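Local coordinates for protein SPT6 (Antonospora locustae, PDB 2XP1) that probably acts in transcription elongation as a histone chaperone, its tandem SH2 domains enabling interaction with RNA polymerase II, at residues A[33-38]-A[90-95]; A[48-51]-A[57-60]; A[115-118]-A[123-126]. All blocks are in the same frame, centred on the assembly; numbering follows the deposited sequence.

Contact 1: A[33-38]-A[90-95]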
ATOM      1  N   THR A  33      -5.371  24.145  17.696  1.00 67.82           N
ATOM      2  CA  THR A  33      -6.136  23.810  16.477  1.00 66.38           C
ATOM      3  C   THR A  33      -5.336  22.829  15.594  1.00 61.14           C
ATOM      4  O   THR A  33      -5.920  22.139  14.752  1.00 59.73           O
ATOM      5  CB  THR A  33      -6.547  25.077  15.623  1.00 69.65           C
ATOM      6  OG1 THR A  33      -5.416  25.945  15.424  1.00 69.61           O
ATOM      7  CG2 THR A  33      -7.677  25.848  16.275  1.00 74.66           C
ATOM      8  N   ASP A  34      -4.009  22.798  15.789  1.00 58.29           N
ATOM      9  CA  ASP A  34      -3.086  21.916  15.044  1.00 53.92           C
ATOM     10  C   ASP A  34      -3.520  20.453  15.098  1.00 51.40           C
ATOM     11  O   ASP A  34      -3.974  19.966  16.143  1.00 51.14           O
ATOM     12  CB  ASP A  34      -1.655  21.975  15.616  1.00 52.95           C
ATOM     13  CG  ASP A  34      -0.991  23.336  15.459  1.00 55.13           C
ATOM     14  OD1 ASP A  34      -1.656  24.269  14.962  1.00 60.00           O
ATOM     15  OD2 ASP A  34       0.193  23.473  15.872  1.00 53.46           O
ATOM     16  N   ASP A  35      -3.349  19.759  13.971  1.00 48.80           N
ATOM     17  CA  ASP A  35      -3.766  18.375  13.831  1.00 46.51           C
ATOM     18  C   ASP A  35      -2.628  17.395  14.039  1.00 43.31           C
ATOM     19  O   ASP A  35      -2.899  16.214  14.283  1.00 41.31           O
ATOM     20  CB  ASP A  35      -4.300  18.148  12.428  1.00 47.80           C
ATOM     21  CG  ASP A  35      -5.691  18.703  12.239  1.00 53.25           C
ATOM     22  OD1 ASP A  35      -6.361  19.037  13.256  1.00 54.63           O
ATOM     23  OD2 ASP A  35      -6.098  18.795  11.058  1.00 57.80           O
ATOM     24  N   PHE A  36      -1.372  17.869  13.901  1.00 40.86           N
ATOM     25  CA  PHE A  36      -0.170  17.022  14.018  1.00 37.91           C
ATOM     26  C   PHE A  36       1.078  17.856  14.295  1.00 37.70           C
ATOM     27  O   PHE A  36       1.090  19.062  14.126  1.00 38.54           O
ATOM     28  CB  PHE A  36       0.053  16.241  12.724  1.00 36.95           C
ATOM     29  CG  PHE A  36       0.492  17.101  11.594  1.00 37.95           C
ATOM     30  CD1 PHE A  36       1.838  17.287  11.345  1.00 41.32           C
ATOM     31  CD2 PHE A  36      -0.444  17.737  10.791  1.00 41.44           C
ATOM     32  CE1 PHE A  36       2.270  18.098  10.298  1.00 45.23           C
ATOM     33  CE2 PHE A  36      -0.039  18.554   9.747  1.00 45.54           C
ATOM     34  CZ  PHE A  36       1.331  18.740   9.498  1.00 45.62           C
ATOM     35  N   LEU A  37       2.140  17.208  14.724  1.00 36.51           N
ATOM     36  CA  LEU A  37       3.422  17.910  14.887  1.00 37.30           C
ATOM     37  C   LEU A  37       4.396  16.794  14.799  1.00 35.71           C
ATOM     38  O   LEU A  37       3.986  15.648  14.690  1.00 35.86           O
ATOM     39  CB  LEU A  37       3.527  18.601  16.261  1.00 37.87           C
ATOM     40  CG  LEU A  37       3.186  17.776  17.511  1.00 39.28           C
ATOM     41  CD1 LEU A  37       4.324  16.893  17.874  1.00 35.08           C
ATOM     42  CD2 LEU A  37       2.790  18.699  18.731  1.00 37.55           C
ATOM     43  N   ILE A  38       5.670  17.118  14.829  1.00 35.38           N
ATOM     44  CA  ILE A  38       6.714  16.121  14.884  1.00 34.64           C
ATOM     45  C   ILE A  38       7.434  16.406  16.168  1.00 36.48           C
ATOM     46  O   ILE A  38       7.740  17.564  16.454  1.00 37.79           O
ATOM     47  CB  ILE A  38       7.632  16.333  13.709  1.00 34.86           C
ATOM     48  CG1 ILE A  38       6.878  15.960  12.433  1.00 33.38           C
ATOM     49  CG2 ILE A  38       8.972  15.645  13.873  1.00 33.67           C
ATOM     50  CD1 ILE A  38       7.569  16.441  11.247  1.00 34.07           C
ATOM     51  N   PRO A  90      -3.045  13.231   3.347  1.00 49.78           N
ATOM     52  CA  PRO A  90      -4.113  12.291   2.957  1.00 50.68           C
ATOM     53  C   PRO A  90      -4.705  11.553   4.145  1.00 48.74           C
ATOM     54  O   PRO A  90      -5.890  11.256   4.124  1.00 50.01           O
ATOM     55  CB  PRO A  90      -3.413  11.310   2.004  1.00 51.23           C
ATOM     56  CG  PRO A  90      -2.089  11.963   1.653  1.00 52.14           C
ATOM     57  CD  PRO A  90      -1.735  12.816   2.817  1.00 49.83           C
ATOM     58  N   ILE A  91      -3.898  11.268   5.166  1.00 46.98           N
ATOM     59  CA  ILE A  91      -4.452  10.816   6.462  1.00 45.53           C
ATOM     60  C   ILE A  91      -5.457  11.829   6.972  1.00 46.74           C
ATOM     61  O   ILE A  91      -6.575  11.466   7.318  1.00 47.90           O
ATOM     62  CB  ILE A  91      -3.363  10.448   7.522  1.00 43.25           C
ATOM     63  CG1 ILE A  91      -2.607   9.178   7.082  1.00 43.74           C
ATOM     64  CG2 ILE A  91      -3.988  10.166   8.828  1.00 41.58           C
ATOM     65  CD1 ILE A  91      -1.383   8.806   7.936  1.00 43.39           C
ATOM     66  N   LEU A  92      -5.094  13.110   6.976  1.00 47.99           N
ATOM     67  CA  LEU A  92      -6.007  14.143   7.482  1.00 48.86           C
ATOM     68  C   LEU A  92      -7.266  14.241   6.644  1.00 51.30           C
ATOM     69  O   LEU A  92      -8.358  14.456   7.182  1.00 53.03           O
ATOM     70  CB  LEU A  92      -5.317  15.501   7.554  1.00 49.33           C
ATOM     71  CG  LEU A  92      -4.028  15.516   8.374  1.00 48.98           C
ATOM     72  CD1 LEU A  92      -3.360  16.896   8.351  1.00 50.00           C
ATOM     73  CD2 LEU A  92      -4.292  15.070   9.808  1.00 49.47           C
ATOM     74  N   ARG A  93      -7.118  14.100   5.327  1.00 52.35           N
ATOM     75  CA  ARG A  93      -8.257  14.127   4.416  1.00 55.44           C
ATOM     76  C   ARG A  93      -9.191  12.961   4.751  1.00 54.30           C
ATOM     77  O   ARG A  93     -10.391  13.126   4.888  1.00 54.80           O
ATOM     78  CB  ARG A  93      -7.796  14.112   2.936  1.00 57.92           C
ATOM     79  CG  ARG A  93      -7.369  15.511   2.379  1.00 63.88           C
ATOM     80  CD  ARG A  93      -6.636  15.425   1.035  1.00 70.14           C
ATOM     81  NE  ARG A  93      -6.018  16.699   0.676  1.00 75.57           N
ATOM     82  CZ  ARG A  93      -6.524  17.565  -0.202  1.00 82.40           C
ATOM     83  NH1 ARG A  93      -7.669  17.304  -0.828  1.00 85.35           N
ATOM     84  NH2 ARG A  93      -5.882  18.701  -0.461  1.00 85.07           N
ATOM     85  N   ASN A  94      -8.598  11.792   4.929  1.00 51.88           N
ATOM     86  CA  ASN A  94      -9.310  10.641   5.442  1.00 51.36           C
ATOM     87  C   ASN A  94     -10.036  10.868   6.790  1.00 50.59           C
ATOM     88  O   ASN A  94     -11.233  10.611   6.895  1.00 50.66           O
ATOM     89  CB  ASN A  94      -8.344   9.476   5.554  1.00 49.27           C
ATOM     90  CG  ASN A  94      -8.995   8.191   5.274  1.00 50.89           C
ATOM     91  OD1 ASN A  94     -10.138   8.155   4.832  1.00 53.79           O
ATOM     92  ND2 ASN A  94      -8.288   7.103   5.531  1.00 50.99           N
ATOM     93  N   LEU A  95      -9.308  11.336   7.813  1.00 48.94           N
ATOM     94  CA  LEU A  95      -9.911  11.623   9.115  1.00 48.67           C
ATOM     95  C   LEU A  95     -11.085  12.575   8.972  1.00 52.01           C
ATOM     96  O   LEU A  95     -12.117  12.383   9.637  1.00 53.43           O
ATOM     97  CB  LEU A  95      -8.893  12.259  10.053  1.00 47.30           C
ATOM     98  CG  LEU A  95      -7.778  11.371  10.583  1.00 45.46           C
ATOM     99  CD1 LEU A  95      -6.806  12.191  11.411  1.00 43.51           C
ATOM    100  CD2 LEU A  95      -8.373  10.267  11.427  1.00 43.28           C
TER
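Leu-92 reaches out from the helix with its isobutyl fork, one methyl lying against the ring of Phe-36 and the other against the start of the Asp-35 side chain. CD1 of Leu-92 comes 3.9 Å from Phe-36 CD2 and 4.0 Å from Phe-36 CE2, approaching that side of the ring obliquely; the two side chains cross at about a right angle. The second branch, Leu-92 CD2, lies 4.0 Å from Asp-35 CB, touching the methylene and not the carboxylate. Phe-36 adopts the torsion that places CG between the backbone N and the carbonyl carbon (chi1 71°), which turns the ring from the first residue of the strand toward the helix. With no hydrogen bond between the segments and 113 Å² of surface buried, this is a light, purely apolar touch in which a single leucine spans two consecutive residues, its CA 8.0 Å from the CA of Asp-35. The packing continues beyond this pair: Phe-36 also rests on Ile-84 and Val-88, further back in helix 80-100, while Leu-92 leans on Ile-51 of the adjoining strand. Asn-94 donates through ND2 to Ser-154 O, just past strand 146-153, which ties the helix to the second sheet. Such a long helix laid over one face of a central sheet, with a different helix, 22-31, covering the other, is characteristic of the SH2 fold.

Contact 2: A[48-51]-A[57-60]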
ATOM      1  N   VAL A  48       9.349  11.751  15.689  1.00 36.16           N
ATOM      2  CA  VAL A  48       8.095  11.045  15.705  1.00 35.29           C
ATOM      3  C   VAL A  48       6.978  11.991  15.317  1.00 35.14           C
ATOM      4  O   VAL A  48       6.829  13.091  15.872  1.00 35.22           O
ATOM      5  CB  VAL A  48       7.762  10.420  17.074  1.00 36.27           C
ATOM      6  CG1 VAL A  48       6.460   9.647  16.951  1.00 36.92           C
ATOM      7  CG2 VAL A  48       8.856   9.490  17.555  1.00 34.03           C
ATOM      8  N   LEU A  49       6.210  11.543  14.337  1.00 34.01           N
ATOM      9  CA  LEU A  49       5.053  12.249  13.847  1.00 33.70           C
ATOM     10  C   LEU A  49       3.943  11.898  14.817  1.00 33.86           C
ATOM     11  O   LEU A  49       3.753  10.727  15.127  1.00 33.76           O
ATOM     12  CB  LEU A  49       4.712  11.703  12.452  1.00 32.72           C
ATOM     13  CG  LEU A  49       3.375  12.053  11.821  1.00 31.99           C
ATOM     14  CD1 LEU A  49       3.381  13.527  11.511  1.00 29.09           C
ATOM     15  CD2 LEU A  49       3.173  11.239  10.520  1.00 29.32           C
ATOM     16  N   VAL A  50       3.241  12.917  15.307  1.00 33.76           N
ATOM     17  CA  VAL A  50       2.111  12.722  16.195  1.00 33.51           C
ATOM     18  C   VAL A  50       0.945  13.373  15.449  1.00 34.22           C
ATOM     19  O   VAL A  50       0.999  14.554  15.112  1.00 34.03           O
ATOM     20  CB  VAL A  50       2.326  13.395  17.588  1.00 35.27           C
ATOM     21  CG1 VAL A  50       1.201  13.014  18.594  1.00 35.85           C
ATOM     22  CG2 VAL A  50       3.706  13.035  18.193  1.00 32.91           C
ATOM     23  N   ILE A  51      -0.079  12.560  15.162  1.00 34.33           N
ATOM     24  CA  ILE A  51      -1.341  12.996  14.568  1.00 35.43           C
ATOM     25  C   ILE A  51      -2.478  12.824  15.591  1.00 37.41           C
ATOM     26  O   ILE A  51      -2.656  11.735  16.150  1.00 38.53           O
ATOM     27  CB  ILE A  51      -1.687  12.165  13.331  1.00 34.95           C
ATOM     28  CG1 ILE A  51      -0.507  12.132  12.325  1.00 33.41           C
ATOM     29  CG2 ILE A  51      -2.883  12.723  12.656  1.00 34.85           C
ATOM     30  CD1 ILE A  51      -0.713  11.158  11.145  1.00 30.96           C
ATOM     31  N   VAL A  57      -7.233  10.564  21.244  1.00 49.03           N
ATOM     32  CA  VAL A  57      -6.586   9.563  20.376  1.00 45.26           C
ATOM     33  C   VAL A  57      -5.428  10.154  19.619  1.00 43.56           C
ATOM     34  O   VAL A  57      -5.606  11.027  18.768  1.00 42.93           O
ATOM     35  CB  VAL A  57      -7.566   8.907  19.412  1.00 43.98           C
ATOM     36  CG1 VAL A  57      -6.855   7.801  18.612  1.00 41.06           C
ATOM     37  CG2 VAL A  57      -8.777   8.338  20.191  1.00 45.33           C
ATOM     38  N   PHE A  58      -4.232   9.677  19.917  1.00 43.15           N
ATOM     39  CA  PHE A  58      -3.055  10.179  19.224  1.00 41.82           C
ATOM     40  C   PHE A  58      -2.258   9.064  18.543  1.00 40.79           C
ATOM     41  O   PHE A  58      -2.059   8.000  19.122  1.00 41.87           O
ATOM     42  CB  PHE A  58      -2.194  11.006  20.185  1.00 42.39           C
ATOM     43  CG  PHE A  58      -2.927  12.174  20.763  1.00 44.77           C
ATOM     44  CD1 PHE A  58      -3.650  12.036  21.934  1.00 48.98           C
ATOM     45  CD2 PHE A  58      -2.927  13.409  20.120  1.00 44.32           C
ATOM     46  CE1 PHE A  58      -4.367  13.102  22.462  1.00 50.02           C
ATOM     47  CE2 PHE A  58      -3.653  14.479  20.638  1.00 48.28           C
ATOM     48  CZ  PHE A  58      -4.362  14.329  21.812  1.00 49.64           C
ATOM     49  N   VAL A  59      -1.822   9.296  17.311  1.00 38.76           N
ATOM     50  CA  VAL A  59      -1.013   8.310  16.648  1.00 39.10           C
ATOM     51  C   VAL A  59       0.406   8.859  16.557  1.00 38.78           C
ATOM     52  O   VAL A  59       0.614   9.994  16.084  1.00 38.37           O
ATOM     53  CB  VAL A  59      -1.564   8.032  15.254  1.00 39.14           C
ATOM     54  CG1 VAL A  59      -0.575   7.284  14.440  1.00 41.77           C
ATOM     55  CG2 VAL A  59      -2.843   7.207  15.373  1.00 40.56           C
ATOM     56  N   HIS A  60       1.363   8.063  17.038  1.00 39.19           N
ATOM     57  CA  HIS A  60       2.786   8.374  17.023  1.00 39.38           C
ATOM     58  C   HIS A  60       3.498   7.481  16.015  1.00 40.33           C
ATOM     59  O   HIS A  60       3.556   6.260  16.228  1.00 42.73           O
ATOM     60  CB  HIS A  60       3.323   8.079  18.418  1.00 41.42           C
ATOM     61  CG  HIS A  60       2.776   9.004  19.458  1.00 41.92           C
ATOM     62  ND1 HIS A  60       3.529   9.998  20.036  1.00 41.06           N
ATOM     63  CD2 HIS A  60       1.526   9.141  19.958  1.00 44.76           C
ATOM     64  CE1 HIS A  60       2.782  10.675  20.891  1.00 45.67           C
ATOM     65  NE2 HIS A  60       1.560  10.173  20.865  1.00 46.28           N
TER
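His-60 and Val-50 stand side by side on one face of the hairpin, the valine CG1 lying 3.8 Å from the centroid of the imidazole and 22° off its normal, a CH-pi contact. Val-50 CG1 lies opposite the backbone N (chi1 -172°), which puts that methyl over the imidazole face. Val-50 CG2 comes 3.6 Å from His-60 ND1, and Val-48 CG1 approaches near the plane of the ring, at its edge, and 3.8 Å from His-60 CB. The backbones carrying them are joined in antiparallel fashion: the hydrogen-bonded pair Ile-51 and Val-59 exchange two bonds, Ile-51 N to Val-59 O and Val-59 N to Ile-51 O, each 2.8 Å, the second nearly straight at 173°. Further out, His-60 ND1 is hydrogen-bonded to Arg-39 NH2 and His-60 NE2 to Glu-26 OE2, fixing the ring's rotation. With an alanine here, Arg-39 and Glu-26 would probably lose their shared partner and the methyls of Val-50 the ring they pack on. Because an arginine can only donate, ND1 is likely to accept and NE2 to face the carboxylate with its hydrogen, a bridge consistent with holding Arg-39, the arginine of the FLVR-type motif of SH2 domains, in position.

Contact 3: A[115-118]-A[123-126]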
ATOM      1  N   LEU A 115     -26.431   1.462  19.034  1.00 78.75           N
ATOM      2  CA  LEU A 115     -26.301   0.001  19.025  1.00 76.75           C
ATOM      3  C   LEU A 115     -27.403  -0.711  19.846  1.00 79.76           C
ATOM      4  O   LEU A 115     -27.704  -1.878  19.597  1.00 79.36           O
ATOM      5  CB  LEU A 115     -24.898  -0.445  19.481  1.00 74.19           C
ATOM      6  CG  LEU A 115     -23.605  -0.236  18.674  1.00 69.94           C
ATOM      7  CD1 LEU A 115     -22.412  -0.481  19.565  1.00 69.37           C
ATOM      8  CD2 LEU A 115     -23.474  -1.130  17.457  1.00 67.40           C
ATOM      9  N   SER A 116     -28.003   0.003  20.802  1.00 82.88           N
ATOM     10  CA  SER A 116     -29.007  -0.570  21.711  1.00 86.28           C
ATOM     11  C   SER A 116     -30.407  -0.415  21.179  1.00 88.41           C
ATOM     12  O   SER A 116     -31.352  -1.010  21.724  1.00 91.76           O
ATOM     13  CB  SER A 116     -28.942   0.098  23.086  1.00 89.85           C
ATOM     14  OG  SER A 116     -27.824  -0.352  23.829  1.00 89.27           O
ATOM     15  N   SER A 117     -30.542   0.397  20.131  1.00 86.48           N
ATOM     16  CA  SER A 117     -31.849   0.699  19.537  1.00 88.63           C
ATOM     17  C   SER A 117     -32.352  -0.426  18.636  1.00 87.09           C
ATOM     18  O   SER A 117     -33.457  -0.338  18.096  1.00 89.32           O
ATOM     19  CB  SER A 117     -31.785   2.000  18.736  1.00 88.40           C
ATOM     20  OG  SER A 117     -31.068   1.809  17.527  1.00 83.65           O
ATOM     21  N   PHE A 118     -31.517  -1.459  18.484  1.00 83.45           N
ATOM     22  CA  PHE A 118     -31.749  -2.643  17.625  1.00 81.53           C
ATOM     23  C   PHE A 118     -33.111  -3.313  17.860  1.00 84.52           C
ATOM     24  O   PHE A 118     -33.413  -3.703  18.981  1.00 87.15           O
ATOM     25  CB  PHE A 118     -30.567  -3.631  17.814  1.00 78.32           C
ATOM     26  CG  PHE A 118     -30.766  -4.998  17.178  1.00 77.77           C
ATOM     27  CD1 PHE A 118     -30.178  -5.301  15.954  1.00 73.16           C
ATOM     28  CD2 PHE A 118     -31.526  -5.995  17.821  1.00 80.15           C
ATOM     29  CE1 PHE A 118     -30.349  -6.573  15.368  1.00 73.39           C
ATOM     30  CE2 PHE A 118     -31.704  -7.262  17.240  1.00 78.83           C
ATOM     31  CZ  PHE A 118     -31.110  -7.554  16.016  1.00 75.47           C
ATOM     32  N   VAL A 123     -29.591  -4.637  10.652  1.00 61.09           N
ATOM     33  CA  VAL A 123     -28.300  -4.467  11.305  1.00 57.16           C
ATOM     34  C   VAL A 123     -28.038  -2.996  11.584  1.00 56.19           C
ATOM     35  O   VAL A 123     -28.164  -2.150  10.697  1.00 55.60           O
ATOM     36  CB  VAL A 123     -27.156  -4.987  10.447  1.00 54.51           C
ATOM     37  CG1 VAL A 123     -25.819  -4.767  11.168  1.00 50.55           C
ATOM     38  CG2 VAL A 123     -27.394  -6.451  10.135  1.00 55.74           C
ATOM     39  N   VAL A 124     -27.682  -2.723  12.834  1.00 56.08           N
ATOM     40  CA  VAL A 124     -27.388  -1.395  13.326  1.00 56.10           C
ATOM     41  C   VAL A 124     -25.892  -1.319  13.456  1.00 53.44           C
ATOM     42  O   VAL A 124     -25.264  -2.229  14.000  1.00 52.98           O
ATOM     43  CB  VAL A 124     -28.027  -1.162  14.707  1.00 58.61           C
ATOM     44  CG1 VAL A 124     -27.740   0.232  15.185  1.00 58.83           C
ATOM     45  CG2 VAL A 124     -29.535  -1.377  14.641  1.00 60.93           C
ATOM     46  N   TYR A 125     -25.292  -0.253  12.955  1.00 52.31           N
ATOM     47  CA  TYR A 125     -23.856  -0.195  13.013  1.00 49.79           C
ATOM     48  C   TYR A 125     -23.391   1.191  13.251  1.00 49.78           C
ATOM     49  O   TYR A 125     -24.083   2.137  12.907  1.00 50.25           O
ATOM     50  CB  TYR A 125     -23.245  -0.725  11.731  1.00 48.30           C
ATOM     51  CG  TYR A 125     -23.666  -0.004  10.478  1.00 51.46           C
ATOM     52  CD1 TYR A 125     -22.875   1.013   9.945  1.00 52.34           C
ATOM     53  CD2 TYR A 125     -24.861  -0.329   9.824  1.00 55.43           C
ATOM     54  CE1 TYR A 125     -23.251   1.672   8.765  1.00 54.85           C
ATOM     55  CE2 TYR A 125     -25.247   0.325   8.658  1.00 57.56           C
ATOM     56  CZ  TYR A 125     -24.423   1.323   8.129  1.00 57.10           C
ATOM     57  OH  TYR A 125     -24.794   1.989   6.975  1.00 61.43           O
ATOM     58  N   ALA A 126     -22.196   1.307  13.828  1.00 48.73           N
ATOM     59  CA  ALA A 126     -21.671   2.610  14.200  1.00 49.40           C
ATOM     60  C   ALA A 126     -20.212   2.593  13.962  1.00 46.92           C
ATOM     61  O   ALA A 126     -19.637   1.517  13.847  1.00 46.52           O
ATOM     62  CB  ALA A 126     -21.969   2.906  15.665  1.00 51.68           C
TER
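The connection from helix 112-116 to edge strand 124-129 of the five-stranded antiparallel sheet folds back so that Val-124 packs against Leu-115 at the helix end and Ser-117 and Phe-118 at the start of the loop. Val-124 gives up the largest share of surface, 89 Å² of the 241 Å² buried in all. Its CG2 branch meets the base of the phenylalanine, 3.9 Å from Phe-118 CA and 4.0 Å from Phe-118 CB, and then lies near the plane of the ring, at its edge, 4.2 Å from Phe-118 CD1. The phenylalanine's CG is anti to the backbone N (chi1 170°), which carries the ring past the methyl and leaves its rim, rather than a face, beside it. The other branch, Val-124 CG1, sits 4.1 Å from Leu-115 CA and, more loosely, 4.4 Å from Ser-117 OG. That hydroxyl is engaged elsewhere, by a hydrogen bond with Leu-114 O. Leu-115 answers from the helix end: its CB points neither at nor away from the strand, but CD2 of Leu-115 comes within 4.0 Å of Val-124 O, a van der Waals approach to the backbone. No hydrogen bond joins the two segments directly; they meet by van der Waals packing, and polar ties run through the neighbouring strand. Asn-142 is the common partner, its ND2 bound to Leu-115 O, its backbone hydrogen-bonded with that of Val-124, and its side chain touched by Phe-118; Leu-115 also packs on Ala-140 of the same strand 136-142. A short helix that hands the chain, through a loop, to a strand whose first residue packs against that helix end is consistent with the first helix-to-strand passage of the SH2 fold.

Contacts 1 and 2 form one continuous patch, their centres 9 Å apart, with contact 2 nested in the loop closed by contact 1. Strands 36-40 and 46-52 are neighbours in one sheet, where Leu-37 O lies 2.9 Å from Val-50 N in a probable hydrogen bond. The side chain of Val-48 in contact 2 comes about 4 Å from a sulfate ion, which probably comes from the crystallisation liquor but may mark an anion pocket. Contact 3 belongs to the other sheet: its centre is about 29 Å from that of contact 1 and 30 Å from that of contact 2, and the nearest atoms are about 13 and 14 Å away. Separate sheets joined in one chain suit a tandem SH2 module.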